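PDB 6HCP: BauA from Acinetobacter baumannii, which is the outer-membrane receptor for ferric preacinetobactin and probably carries this iron-siderophore complex inward as a TonB-dependent transporter. Local coordinates for residues G41-S46 against I65-K70; D79-I84 against W100-Y105; E133-V138 against V161-K166; G522-T527 against G569-H574. One frame throughout, in Å; residues are numbered along the deposited sequence.

Contact 1 of 4, residues G41-S46 against I65-K70; sequences GQVATS and ISYTDK. With EDO (1,2-ethanediol), chain H; EDO (1,2-ethanediol), chain U; EDO (1,2-ethanediol), chain I.
Thr68 meets Gly41 through its hydroxyl: OG1 donates a 2.7 Å hydrogen bond to a lone pair of Gly41 O, in the carbonyl plane. The contact is a single beta bridge, Val43 with Tyr67, that lays the N-terminal segment along strand 64-68 of the plug of this TonB-dependent receptor. Threonine suits its place twice over. At chi1 67° OG1 lies between backbone N and carbonyl carbon, and from the N-cap of helix 69-75 it also makes a weak bond with Tyr71 N, while CG2 packs 3.9 Å from Val43 C. Gly41 has a positive phi that glycine tolerates well. Two backbone bonds flank the bridge, Thr68 N to Gln42 O and Ala44 N to Ser66 O, both 2.9 Å.

Val43 and Tyr67 both turn away from the opposing segment. Even so, Val43 CG2 comes within 4.2 Å of Ile65 CD1, and Ile65 CG1 lies over one face of the Tyr67 ring, toward its rim. Met578 and Phe568 of the barrel pack against Val43. Small Ala44 brings CB to 3.7 Å from Ser66 OG. That hydroxyl gives its proton to a water at 2.6 Å, which in turn donates to Ser46 O.

Contact 2 of 4, residues D79-I84 against W100-Y105; sequences DITEVI and WSENYY
Glu102 OE1 is gripped by two groups of Thr81: OG1 donates at 2.6 Å to its anti lone pair, and the backbone N bonds at 2.7 Å on the syn side, 19° out of the carboxylate plane. In the plug domain, this places a carboxylate from the loop before strand 105-106 at the N-terminal end of helix 81-84, where backbone N-H groups lack partners from a preceding turn. Glutamate has the length for this task. Its chain is extended beyond CG, and OE2 takes a weak bond from Ile80 N as well as one from Thr130 N, outside the two segments. Threonine fits because chi1 -60° sets OG1 beside its own backbone N, so both donors converge on one oxygen.

Asp79 adds a local cap, its OD1 accepting from Glu82 N at 3.0 Å. Its carboxylate stacks on that of Glu102 with the planes 12° apart and Asp79 OD1 3.8 Å from Glu102 OE1. Such closeness should be repulsive, and the surrounding N-H groups and the helix end would be expected to offset it.

Next to these polar groups the contact is apolar. Ile84 crosses Tyr104 at about a right angle and sets CD1 over the ring centre, 4.0 Å from the centroid, a CH-pi contact. Ile80, Ile84 and Tyr104 also touch Val161 of strand 159-165, joining helix and loop to the plug sheet. A water completes the link, donating to Thr81 OG1 at 2.8 Å and accepting from Asn103 N at 2.9 Å.

Contact 3 of 4, residues E133-V138 against V161-K166; sequences EMFGRV and VNLVTK
Phe135 lays one face of its ring on Leu163, whose CB stands 3.7 Å from the ring centroid, offset toward the rim, in a CH-pi contact; Leu163 CD1 reaches Phe135 CZ at the far end of the ring. Met134 CG covers the opposite face, so the flat ring is sandwiched between Leu163 CB and the Met134 CG methylene. The two backbones form an antiparallel pair in the plug sheet, interrupted by a classic beta bulge: Gly136 and Arg137 both face Val164. Val164 O accepts from Gly136 N at 2.7 Å and, weakly, from Arg137 N at 3.3 Å, while Val164 N returns a bond to Arg137 O. The register shifts by one residue, and glycine, with no side chain, sits at the corner where the chain turns.

Beyond the bulge, Val138 and Leu163 lie side by side pointing the same way, with Val138 CG1 3.9 Å from Leu163 CD2. Val83 and Ile84 of helix 81-84 touch Val138, and Ile80 just before that helix touches Leu163.

The polar ends reach further. A bend at chi2 (-77°) turns CD of Arg137. Its NH1 bonds to Gly136 O at 2.8 Å from above that carbonyl plane, while NH2 forms a salt bridge with Asp36. Lys166 suits a long reach past the strand end: its chain is extended beyond CG, and NZ also pairs with Asp191 of the barrel, tying plug to wall. Within the contact, Lys166 NZ donates to Glu133 O at 2.7 Å, tilted 19° from the carbonyl plane.

Contact 4 of 4, residues G522-T527 against G569-H574; sequences GTFAHT and GSPIEH. With EDO (1,2-ethanediol), chain U.
Thr523 and Ser570 exchange two hydrogen bonds. Ser570 N donates to Thr523 O at 2.7 Å, almost straight at 177°, and Thr523 OG1 donates to Ser570 O at 2.7 Å, nearly along the line of that carbonyl bond. They close the end of an antiparallel pair of barrel strands, 524-541 with 549-569, where Phe524 and Gly569 form a non-hydrogen-bonded pair. Threonine suits this end because its hydroxyl, placed between backbone N and carbonyl carbon at chi1 66°, satisfies the Ser570 carbonyl as the chain leaves the strand.

Beside these bonds, Phe524 carries the apolar packing. Its CG is anti to the backbone N (chi1 -161°), and the ring takes Pro571 CB over its centre, 3.9 Å from the centroid, a CH-pi contact. Gly569 C lies in the ring plane at the edge, 3.7 Å from Phe524 CD1. Proline suits the place because its ring offers CB to the face, while Pro571 CD lies 3.9 Å from Phe524 CD1. Gly569 CA comes within 3.4 Å of Thr523 O, and this closeness, with a positive phi, fits a residue that has no beta carbon.

Outward, Ser570 OG bonds to Val575 O across its own turn, and Leu577 of strand 575-590 touches both Phe524 and Pro571. Further along the loop, Ile572 packs on Val662 of a neighbouring subunit. On the plug side, a 1,2-ethanediol probably left from the crystallisation liquor accepts from Gly569 N through O1 at 3.0 Å, while its O2 takes the Gln42 N-H.

Overall arrangement
From the N terminus, the four contacts close in series, and none nests within or crosses another. Contact 1 closes a loop of 18 residues and lays the N-terminal segment beside strand 64-68. Contact 2 closes 15 residues, tying helix 81-84 to the loop before strand 105-106. Contact 3 closes 22 and pairs strands 135-142 and 159-165. Strand 64-68 borders 135-142, so contacts 1 and 3 share the plug sheet, Tyr67 N lying 2.8 Å from Val138 O. Contact 2 packs against contact 3, with Ile84 CG2 3.5 Å from Val138 CG1. Contact 4 closes 41 residues in the barrel wall, its nearest atoms about 6 Å from contact 1, and one ethanediol touches both.

Contact 1 of 4, residues G41-S46 against I65-K70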
loop_
_atom_site.group_PDB
_atom_site.type_symbol
_atom_site.label_atom_id
_atom_site.label_comp_id
_atom_site.label_asym_id
_atom_site.label_seq_id
_atom_site.Cartn_x
_atom_site.Cartn_y
_atom_site.Cartn_z
ATOM N N GLY A 41 -3.608 16.063 26.580
ATOM C CA GLY A 41 -3.076 17.281 26.001
ATOM C C GLY A 41 -3.750 17.692 24.684
ATOM O O GLY A 41 -3.350 18.691 24.090
ATOM N N GLN A 42 -4.805 16.982 24.269
ATOM C CA GLN A 42 -5.365 17.223 22.923
ATOM C C GLN A 42 -6.701 17.985 22.974
ATOM O O GLN A 42 -7.103 18.572 21.965
ATOM C CB GLN A 42 -5.438 15.896 22.176
ATOM C CG GLN A 42 -4.032 15.431 21.791
ATOM C CD GLN A 42 -4.018 14.029 21.250
ATOM O OE1 GLN A 42 -4.937 13.263 21.533
ATOM N NE2 GLN A 42 -3.054 13.758 20.364
ATOM N N VAL A 43 -7.320 18.028 24.147
ATOM C CA VAL A 43 -8.586 18.695 24.370
ATOM C C VAL A 43 -8.446 19.594 25.600
ATOM O O VAL A 43 -7.729 19.253 26.558
ATOM C CB VAL A 43 -9.673 17.628 24.555
ATOM C CG1 VAL A 43 -10.930 18.171 25.212
ATOM C CG2 VAL A 43 -9.987 16.959 23.224
ATOM N N ALA A 44 -9.126 20.737 25.577
ATOM C CA ALA A 44 -9.119 21.691 26.702
ATOM C C ALA A 44 -10.360 21.486 27.573
ATOM O O ALA A 44 -11.331 20.857 27.171
ATOM C CB ALA A 44 -9.028 23.095 26.167
ATOM N N THR A 45 -10.324 22.038 28.792
ATOM C CA THR A 45 -11.348 21.749 29.781
ATOM C C THR A 45 -12.455 22.808 29.760
ATOM O O THR A 45 -13.429 22.682 30.487
ATOM C CB THR A 45 -10.741 21.664 31.188
ATOM O OG1 THR A 45 -9.993 22.866 31.373
ATOM C CG2 THR A 45 -9.833 20.467 31.359
ATOM N N SER A 46 -12.239 23.891 29.017
ATOM C CA SER A 46 -13.237 24.953 28.912
ATOM C C SER A 46 -13.337 25.415 27.458
ATOM O O SER A 46 -12.417 25.199 26.653
ATOM C CB SER A 46 -12.897 26.103 29.829
ATOM O OG SER A 46 -11.712 26.739 29.396
ATOM N N ILE A 65 -16.747 20.988 22.572
ATOM C CA ILE A 65 -15.413 20.388 22.611
ATOM C C ILE A 65 -14.412 21.429 22.142
ATOM O O ILE A 65 -14.732 22.281 21.302
ATOM C CB ILE A 65 -15.349 19.097 21.767
ATOM C CG1 ILE A 65 -13.978 18.428 21.924
ATOM C CG2 ILE A 65 -15.660 19.383 20.309
ATOM C CD1 ILE A 65 -14.021 16.949 22.066
ATOM N N SER A 66 -13.230 21.430 22.765
ATOM C CA SER A 66 -12.159 22.317 22.354
ATOM C C SER A 66 -10.878 21.516 22.113
ATOM O O SER A 66 -10.396 20.850 23.019
ATOM C CB SER A 66 -11.933 23.375 23.391
ATOM O OG SER A 66 -10.800 24.162 23.076
ATOM N N TYR A 67 -10.351 21.620 20.896
ATOM C CA TYR A 67 -9.111 20.941 20.501
ATOM C C TYR A 67 -7.938 21.899 20.693
ATOM O O TYR A 67 -8.014 23.071 20.329
ATOM C CB TYR A 67 -9.186 20.501 19.043
ATOM C CG TYR A 67 -10.349 19.598 18.738
ATOM C CD1 TYR A 67 -10.316 18.258 19.082
ATOM C CD2 TYR A 67 -11.504 20.089 18.132
ATOM C CE1 TYR A 67 -11.420 17.439 18.885
ATOM C CE2 TYR A 67 -12.611 19.276 17.930
ATOM C CZ TYR A 67 -12.524 17.921 18.205
ATOM O OH TYR A 67 -13.632 17.120 18.085
ATOM N N THR A 68 -6.805 21.349 21.143
ATOM C CA THR A 68 -5.582 22.152 21.347
ATOM C C THR A 68 -4.747 22.189 20.067
ATOM O O THR A 68 -4.851 21.326 19.188
ATOM C CB THR A 68 -4.752 21.620 22.524
ATOM O OG1 THR A 68 -4.243 20.337 22.150
ATOM C CG2 THR A 68 -5.555 21.496 23.801
ATOM N N ASP A 69 -3.816 23.141 20.044
ATOM C CA ASP A 69 -2.845 23.252 18.995
ATOM C C ASP A 69 -1.960 21.992 18.942
ATOM O O ASP A 69 -1.476 21.662 17.879
ATOM C CB ASP A 69 -2.024 24.543 19.098
ATOM C CG ASP A 69 -1.322 24.803 20.429
ATOM O OD1 ASP A 69 -1.702 24.217 21.457
ATOM O OD2 ASP A 69 -0.383 25.584 20.408
ATOM N N LYS A 70 -1.767 21.306 20.069
ATOM C CA LYS A 70 -1.002 20.048 20.070
ATOM C C LYS A 70 -1.742 19.001 19.214
ATOM O O LYS A 70 -1.140 18.318 18.381
ATOM C CB LYS A 70 -0.762 19.555 21.501
ATOM C CG LYS A 70 -0.043 18.199 21.621
ATOM C CD LYS A 70 1.232 18.114 20.796
ATOM C CE LYS A 70 2.204 17.032 21.239
ATOM N NZ LYS A 70 1.583 15.683 21.233
HETATM C C1 EDO H . -14.709 21.866 26.535
HETATM O O1 EDO H . -15.730 22.009 27.539
HETATM C C2 EDO H . -14.381 20.390 26.307
HETATM O O2 EDO H . -13.393 20.266 25.254
HETATM C C1 EDO U . -7.030 13.144 24.530
HETATM O O1 EDO U . -8.168 12.580 23.841
HETATM C C2 EDO U . -7.485 14.466 25.142
HETATM O O2 EDO U . -6.382 15.275 25.463
HETATM C C1 EDO I . -6.616 10.465 20.794
HETATM O O1 EDO I . -6.820 11.754 21.478
HETATM C C2 EDO I . -7.073 10.467 19.336
HETATM O O2 EDO I . -6.214 11.193 18.468
HETATM O O HOH W 1 -10.839 26.173 24.733
#

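Contact 2 of 4, residues D79-I84 against W100-Y105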
loop_
_atom_site.group_PDB
_atom_site.type_symbol
_atom_site.label_atom_id
_atom_site.label_comp_id
_atom_site.label_asym_id
_atom_site.label_seq_id
_atom_site.Cartn_x
_atom_site.Cartn_y
_atom_site.Cartn_z
ATOM N N ASP A 79 -6.568 22.071 7.421
ATOM C CA ASP A 79 -7.745 22.933 7.442
ATOM C C ASP A 79 -8.586 22.576 8.668
ATOM O O ASP A 79 -8.205 21.724 9.459
ATOM C CB ASP A 79 -8.517 22.851 6.121
ATOM C CG ASP A 79 -9.146 21.501 5.813
ATOM O OD1 ASP A 79 -9.357 20.726 6.754
ATOM O OD2 ASP A 79 -9.362 21.216 4.613
ATOM N N ILE A 80 -9.654 23.346 8.911
ATOM C CA ILE A 80 -10.404 23.206 10.137
ATOM C C ILE A 80 -11.149 21.866 10.151
ATOM O O ILE A 80 -11.256 21.229 11.191
ATOM C CB ILE A 80 -11.356 24.399 10.335
ATOM C CG1 ILE A 80 -10.566 25.701 10.488
ATOM C CG2 ILE A 80 -12.252 24.135 11.527
ATOM C CD1 ILE A 80 -9.515 25.659 11.584
ATOM N N THR A 81 -11.584 21.413 8.968
ATOM C CA THR A 81 -12.299 20.124 8.842
ATOM C C THR A 81 -11.449 18.987 9.426
ATOM O O THR A 81 -11.952 18.107 10.116
ATOM C CB THR A 81 -12.638 19.819 7.376
ATOM O OG1 THR A 81 -13.462 20.876 6.878
ATOM C CG2 THR A 81 -13.358 18.498 7.222
ATOM N N GLU A 82 -10.151 19.009 9.110
ATOM C CA GLU A 82 -9.206 17.956 9.520
ATOM C C GLU A 82 -8.970 17.997 11.029
ATOM O O GLU A 82 -8.463 17.029 11.584
ATOM C CB GLU A 82 -7.885 18.108 8.764
ATOM C CG GLU A 82 -8.020 17.706 7.312
ATOM C CD GLU A 82 -6.753 17.767 6.476
ATOM O OE1 GLU A 82 -5.654 17.917 7.045
ATOM O OE2 GLU A 82 -6.878 17.614 5.257
ATOM N N VAL A 83 -9.366 19.093 11.693
ATOM C CA VAL A 83 -9.370 19.138 13.132
ATOM C C VAL A 83 -10.693 18.602 13.684
ATOM O O VAL A 83 -10.703 17.812 14.624
ATOM C CB VAL A 83 -9.100 20.562 13.659
ATOM C CG1 VAL A 83 -9.061 20.573 15.170
ATOM C CG2 VAL A 83 -7.820 21.155 13.089
ATOM N N ILE A 84 -11.820 19.167 13.230
ATOM C CA ILE A 84 -13.078 19.001 13.981
ATOM C C ILE A 84 -13.852 17.745 13.554
ATOM O O ILE A 84 -14.716 17.286 14.310
ATOM C CB ILE A 84 -13.964 20.258 13.886
ATOM C CG1 ILE A 84 -14.479 20.491 12.462
ATOM C CG2 ILE A 84 -13.201 21.448 14.445
ATOM C CD1 ILE A 84 -15.496 21.623 12.353
ATOM N N TRP A 100 -13.245 23.964 -3.576
ATOM C CA TRP A 100 -13.160 25.423 -3.548
ATOM C C TRP A 100 -13.460 25.988 -2.153
ATOM O O TRP A 100 -13.217 27.165 -1.892
ATOM C CB TRP A 100 -14.058 26.021 -4.629
ATOM C CG TRP A 100 -15.454 25.486 -4.636
ATOM C CD1 TRP A 100 -15.953 24.472 -5.398
ATOM C CD2 TRP A 100 -16.560 25.983 -3.863
ATOM N NE1 TRP A 100 -17.283 24.288 -5.136
ATOM C CE2 TRP A 100 -17.698 25.256 -4.263
ATOM C CE3 TRP A 100 -16.712 27.031 -2.948
ATOM C CZ2 TRP A 100 -18.944 25.451 -3.672
ATOM C CZ3 TRP A 100 -17.949 27.224 -2.363
ATOM C CH2 TRP A 100 -19.041 26.425 -2.702
ATOM N N SER A 101 -13.962 25.151 -1.245
ATOM C CA SER A 101 -14.111 25.511 0.162
ATOM C C SER A 101 -14.091 24.240 0.995
ATOM O O SER A 101 -14.291 23.148 0.464
ATOM C CB SER A 101 -15.385 26.291 0.446
ATOM O OG SER A 101 -16.514 25.422 0.536
ATOM N N GLU A 102 -13.982 24.413 2.313
ATOM C CA GLU A 102 -14.285 23.327 3.254
ATOM C C GLU A 102 -15.800 23.104 3.242
ATOM O O GLU A 102 -16.576 23.960 2.794
ATOM C CB GLU A 102 -13.838 23.660 4.680
ATOM C CG GLU A 102 -12.357 23.999 4.814
ATOM C CD GLU A 102 -11.875 24.085 6.251
ATOM O OE1 GLU A 102 -12.206 23.157 7.008
ATOM O OE2 GLU A 102 -11.152 25.076 6.617
ATOM N N ASN A 103 -16.206 21.913 3.661
ATOM C CA ASN A 103 -17.625 21.573 3.678
ATOM C C ASN A 103 -17.897 20.607 4.822
ATOM O O ASN A 103 -17.436 19.468 4.802
ATOM C CB ASN A 103 -18.089 20.952 2.365
ATOM C CG ASN A 103 -19.592 20.708 2.346
ATOM O OD1 ASN A 103 -20.353 21.562 2.782
ATOM N ND2 ASN A 103 -20.025 19.540 1.901
ATOM N N TYR A 104 -18.620 21.066 5.844
ATOM C CA TYR A 104 -19.003 20.188 6.939
ATOM C C TYR A 104 -20.400 20.548 7.476
ATOM O O TYR A 104 -20.909 21.638 7.284
ATOM C CB TYR A 104 -17.974 20.226 8.075
ATOM C CG TYR A 104 -17.591 21.602 8.549
ATOM C CD1 TYR A 104 -18.292 22.245 9.557
ATOM C CD2 TYR A 104 -16.484 22.251 8.032
ATOM C CE1 TYR A 104 -17.993 23.545 9.931
ATOM C CE2 TYR A 104 -16.145 23.534 8.435
ATOM C CZ TYR A 104 -16.900 24.190 9.383
ATOM O OH TYR A 104 -16.569 25.474 9.753
ATOM N N TYR A 105 -21.044 19.525 8.030
ATOM C CA TYR A 105 -22.308 19.590 8.710
ATOM C C TYR A 105 -22.070 19.329 10.200
ATOM O O TYR A 105 -21.224 18.501 10.562
ATOM C CB TYR A 105 -23.266 18.531 8.165
ATOM C CG TYR A 105 -23.645 18.685 6.718
ATOM C CD1 TYR A 105 -22.788 18.282 5.709
ATOM C CD2 TYR A 105 -24.934 19.047 6.364
ATOM C CE1 TYR A 105 -23.143 18.380 4.376
ATOM C CE2 TYR A 105 -25.284 19.230 5.036
ATOM C CZ TYR A 105 -24.412 18.837 4.040
ATOM O OH TYR A 105 -24.789 18.960 2.744
HETATM O O HOH W 2 -13.878 20.209 4.168
#

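Contact 3 of 4, residues E133-V138 against V161-K166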
loop_
_atom_site.group_PDB
_atom_site.type_symbol
_atom_site.label_atom_id
_atom_site.label_comp_id
_atom_site.label_asym_id
_atom_site.label_seq_id
_atom_site.Cartn_x
_atom_site.Cartn_y
_atom_site.Cartn_z
ATOM N N GLU A 133 -2.646 27.126 11.624
ATOM C CA GLU A 133 -1.345 27.346 12.303
ATOM C C GLU A 133 -1.417 28.483 13.330
ATOM O O GLU A 133 -0.591 28.543 14.224
ATOM C CB GLU A 133 -0.247 27.654 11.288
ATOM C CG GLU A 133 0.253 26.412 10.574
ATOM C CD GLU A 133 -0.589 26.002 9.381
ATOM O OE1 GLU A 133 -1.598 26.706 9.075
ATOM O OE2 GLU A 133 -0.189 25.038 8.692
ATOM N N MET A 134 -2.362 29.407 13.190
ATOM C CA MET A 134 -2.354 30.579 14.079
ATOM C C MET A 134 -3.247 30.378 15.304
ATOM O O MET A 134 -3.389 31.304 16.113
ATOM C CB MET A 134 -2.747 31.857 13.330
ATOM C CG MET A 134 -4.147 31.863 12.762
ATOM S SD MET A 134 -4.510 33.423 11.884
ATOM C CE MET A 134 -4.894 34.499 13.253
ATOM N N PHE A 135 -3.767 29.161 15.525
ATOM C CA PHE A 135 -4.731 28.984 16.611
ATOM C C PHE A 135 -4.183 28.112 17.734
ATOM O O PHE A 135 -3.643 27.019 17.499
ATOM C CB PHE A 135 -6.062 28.468 16.057
ATOM C CG PHE A 135 -6.606 29.345 14.962
ATOM C CD1 PHE A 135 -7.050 30.630 15.244
ATOM C CD2 PHE A 135 -6.639 28.908 13.644
ATOM C CE1 PHE A 135 -7.450 31.480 14.224
ATOM C CE2 PHE A 135 -7.067 29.749 12.630
ATOM C CZ PHE A 135 -7.448 31.040 12.916
ATOM N N GLY A 136 -4.483 28.539 18.963
ATOM C CA GLY A 136 -4.220 27.783 20.174
ATOM C C GLY A 136 -5.312 26.769 20.475
ATOM O O GLY A 136 -5.065 25.744 21.115
ATOM N N ARG A 137 -6.554 27.097 20.088
ATOM C CA ARG A 137 -7.693 26.223 20.325
ATOM C C ARG A 137 -8.630 26.308 19.118
ATOM O O ARG A 137 -8.749 27.335 18.475
ATOM C CB ARG A 137 -8.495 26.594 21.574
ATOM C CG ARG A 137 -7.681 26.683 22.857
ATOM C CD ARG A 137 -7.359 25.307 23.418
ATOM N NE ARG A 137 -6.657 25.417 24.685
ATOM C CZ ARG A 137 -5.336 25.323 24.858
ATOM N NH1 ARG A 137 -4.501 25.197 23.833
ATOM N NH2 ARG A 137 -4.865 25.364 26.092
ATOM N N VAL A 138 -9.284 25.186 18.830
ATOM C CA VAL A 138 -10.383 25.139 17.883
ATOM C C VAL A 138 -11.583 24.554 18.613
ATOM O O VAL A 138 -11.532 23.399 19.028
ATOM C CB VAL A 138 -10.029 24.294 16.648
ATOM C CG1 VAL A 138 -11.263 24.073 15.775
ATOM C CG2 VAL A 138 -8.910 24.920 15.846
ATOM N N VAL A 161 -18.115 27.165 15.325
ATOM C CA VAL A 161 -16.707 26.893 15.412
ATOM C C VAL A 161 -16.013 28.202 15.791
ATOM O O VAL A 161 -16.127 29.188 15.057
ATOM C CB VAL A 161 -16.169 26.365 14.074
ATOM C CG1 VAL A 161 -14.671 26.107 14.146
ATOM C CG2 VAL A 161 -16.928 25.123 13.633
ATOM N N ASN A 162 -15.318 28.184 16.931
ATOM C CA ASN A 162 -14.643 29.364 17.457
ATOM C C ASN A 162 -13.133 29.091 17.479
ATOM O O ASN A 162 -12.688 28.106 18.086
ATOM C CB ASN A 162 -15.161 29.727 18.851
ATOM C CG ASN A 162 -14.520 30.982 19.411
ATOM O OD1 ASN A 162 -14.414 31.991 18.706
ATOM N ND2 ASN A 162 -13.988 30.895 20.632
ATOM N N LEU A 163 -12.379 29.939 16.778
ATOM C CA LEU A 163 -10.945 29.778 16.653
ATOM C C LEU A 163 -10.259 30.773 17.590
ATOM O O LEU A 163 -10.525 31.995 17.527
ATOM C CB LEU A 163 -10.521 30.023 15.205
ATOM C CG LEU A 163 -11.305 29.236 14.151
ATOM C CD1 LEU A 163 -10.768 29.517 12.762
ATOM C CD2 LEU A 163 -11.268 27.744 14.429
ATOM N N VAL A 164 -9.490 30.226 18.531
ATOM C CA VAL A 164 -8.820 31.007 19.563
ATOM C C VAL A 164 -7.363 31.185 19.131
ATOM O O VAL A 164 -6.661 30.201 18.881
ATOM C CB VAL A 164 -8.922 30.307 20.926
ATOM C CG1 VAL A 164 -8.155 31.052 22.014
ATOM C CG2 VAL A 164 -10.363 30.076 21.335
ATOM N N THR A 165 -6.929 32.434 18.980
ATOM C CA THR A 165 -5.608 32.720 18.433
ATOM C C THR A 165 -4.527 32.478 19.498
ATOM O O THR A 165 -4.819 32.351 20.697
ATOM C CB THR A 165 -5.519 34.149 17.888
ATOM O OG1 THR A 165 -5.845 35.042 18.956
ATOM C CG2 THR A 165 -6.434 34.359 16.703
ATOM N N LYS A 166 -3.285 32.397 19.023
ATOM C CA LYS A 166 -2.106 32.178 19.885
ATOM C C LYS A 166 -1.570 33.527 20.399
ATOM O O LYS A 166 -1.367 34.458 19.611
ATOM C CB LYS A 166 -0.983 31.518 19.080
ATOM C CG LYS A 166 -1.198 30.068 18.683
ATOM C CD LYS A 166 -0.182 29.617 17.629
ATOM C CE LYS A 166 -0.145 28.113 17.437
ATOM N NZ LYS A 166 0.847 27.723 16.407
#

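Contact 4 of 4, residues G522-T527 against G569-H574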
loop_
_atom_site.group_PDB
_atom_site.type_symbol
_atom_site.label_atom_id
_atom_site.label_comp_id
_atom_site.label_asym_id
_atom_site.label_seq_id
_atom_site.Cartn_x
_atom_site.Cartn_y
_atom_site.Cartn_z
ATOM N N GLY A 522 -12.147 11.780 35.490
ATOM C CA GLY A 522 -10.854 12.274 35.954
ATOM C C GLY A 522 -9.899 12.534 34.800
ATOM O O GLY A 522 -9.502 13.692 34.560
ATOM N N THR A 523 -9.526 11.460 34.080
ATOM C CA THR A 523 -8.636 11.561 32.935
ATOM C C THR A 523 -9.371 11.156 31.644
ATOM O O THR A 523 -8.795 11.226 30.556
ATOM C CB THR A 523 -7.371 10.701 33.105
ATOM O OG1 THR A 523 -7.806 9.343 33.118
ATOM C CG2 THR A 523 -6.586 11.042 34.358
ATOM N N PHE A 524 -10.630 10.741 31.782
ATOM C CA PHE A 524 -11.466 10.354 30.658
ATOM C C PHE A 524 -12.877 10.890 30.896
ATOM O O PHE A 524 -13.403 10.760 31.991
ATOM C CB PHE A 524 -11.482 8.831 30.507
ATOM C CG PHE A 524 -11.933 8.323 29.162
ATOM C CD1 PHE A 524 -11.215 8.623 28.021
ATOM C CD2 PHE A 524 -13.053 7.514 29.042
ATOM C CE1 PHE A 524 -11.615 8.129 26.785
ATOM C CE2 PHE A 524 -13.413 6.967 27.818
ATOM C CZ PHE A 524 -12.690 7.277 26.689
ATOM N N ALA A 525 -13.509 11.387 29.827
ATOM C CA ALA A 525 -14.806 12.051 29.921
ATOM C C ALA A 525 -15.735 11.547 28.814
ATOM O O ALA A 525 -15.276 11.177 27.713
ATOM C CB ALA A 525 -14.598 13.544 29.815
ATOM N N HIS A 526 -17.027 11.519 29.141
ATOM C CA HIS A 526 -18.115 11.103 28.255
ATOM C C HIS A 526 -19.172 12.210 28.167
ATOM O O HIS A 526 -19.471 12.869 29.177
ATOM C CB HIS A 526 -18.817 9.846 28.787
ATOM C CG HIS A 526 -17.967 8.627 28.826
ATOM N ND1 HIS A 526 -18.070 7.627 27.876
ATOM C CD2 HIS A 526 -17.097 8.181 29.759
ATOM C CE1 HIS A 526 -17.251 6.642 28.197
ATOM N NE2 HIS A 526 -16.603 6.987 29.319
ATOM N N THR A 527 -19.828 12.304 27.000
ATOM C CA THR A 527 -21.049 13.097 26.807
ATOM C C THR A 527 -22.087 12.213 26.113
ATOM O O THR A 527 -21.754 11.472 25.162
ATOM C CB THR A 527 -20.781 14.360 25.978
ATOM O OG1 THR A 527 -19.752 15.118 26.612
ATOM C CG2 THR A 527 -22.001 15.243 25.810
ATOM N N GLY A 569 -9.983 11.805 26.089
ATOM C CA GLY A 569 -9.035 11.775 27.190
ATOM C C GLY A 569 -8.181 10.526 27.161
ATOM O O GLY A 569 -7.832 10.015 26.093
ATOM N N SER A 570 -7.782 10.095 28.358
ATOM C CA SER A 570 -6.853 9.001 28.543
ATOM C C SER A 570 -7.502 7.973 29.455
ATOM O O SER A 570 -7.657 8.212 30.643
ATOM C CB SER A 570 -5.543 9.489 29.105
ATOM O OG SER A 570 -4.735 8.382 29.464
ATOM N N PRO A 571 -8.078 6.886 28.905
ATOM C CA PRO A 571 -8.817 5.928 29.721
ATOM C C PRO A 571 -7.880 5.056 30.572
ATOM O O PRO A 571 -8.323 4.486 31.552
ATOM C CB PRO A 571 -9.567 5.093 28.683
ATOM C CG PRO A 571 -8.657 5.130 27.477
ATOM C CD PRO A 571 -8.020 6.502 27.490
ATOM N N ILE A 572 -6.608 4.965 30.168
ATOM C CA ILE A 572 -5.549 4.301 30.957
ATOM C C ILE A 572 -4.221 4.948 30.586
ATOM O O ILE A 572 -4.093 5.543 29.512
ATOM C CB ILE A 572 -5.509 2.790 30.678
ATOM C CG1 ILE A 572 -5.166 2.519 29.215
ATOM C CG2 ILE A 572 -6.806 2.116 31.092
ATOM C CD1 ILE A 572 -5.502 1.127 28.763
ATOM N N GLU A 573 -3.204 4.770 31.438
ATOM C CA GLU A 573 -1.943 5.460 31.224
ATOM C C GLU A 573 -1.340 5.028 29.879
ATOM O O GLU A 573 -1.514 3.882 29.440
ATOM C CB GLU A 573 -0.958 5.215 32.374
ATOM C CG GLU A 573 0.149 6.256 32.403
ATOM C CD GLU A 573 0.962 6.332 33.684
ATOM O OE1 GLU A 573 0.454 5.896 34.732
ATOM O OE2 GLU A 573 2.085 6.868 33.631
ATOM N N HIS A 574 -0.777 6.018 29.181
ATOM C CA HIS A 574 -0.069 5.887 27.911
ATOM C C HIS A 574 -1.031 5.660 26.735
ATOM O O HIS A 574 -0.573 5.340 25.647
ATOM C CB HIS A 574 0.976 4.760 27.980
ATOM C CG HIS A 574 1.941 4.916 29.105
ATOM N ND1 HIS A 574 2.618 6.105 29.332
ATOM C CD2 HIS A 574 2.213 4.106 30.151
ATOM C CE1 HIS A 574 3.349 5.976 30.425
ATOM N NE2 HIS A 574 3.121 4.751 30.936
HETATM C C1 EDO U . -7.030 13.144 24.530
HETATM O O1 EDO U . -8.168 12.580 23.841
HETATM C C2 EDO U . -7.485 14.466 25.142
HETATM O O2 EDO U . -6.382 15.275 25.463
#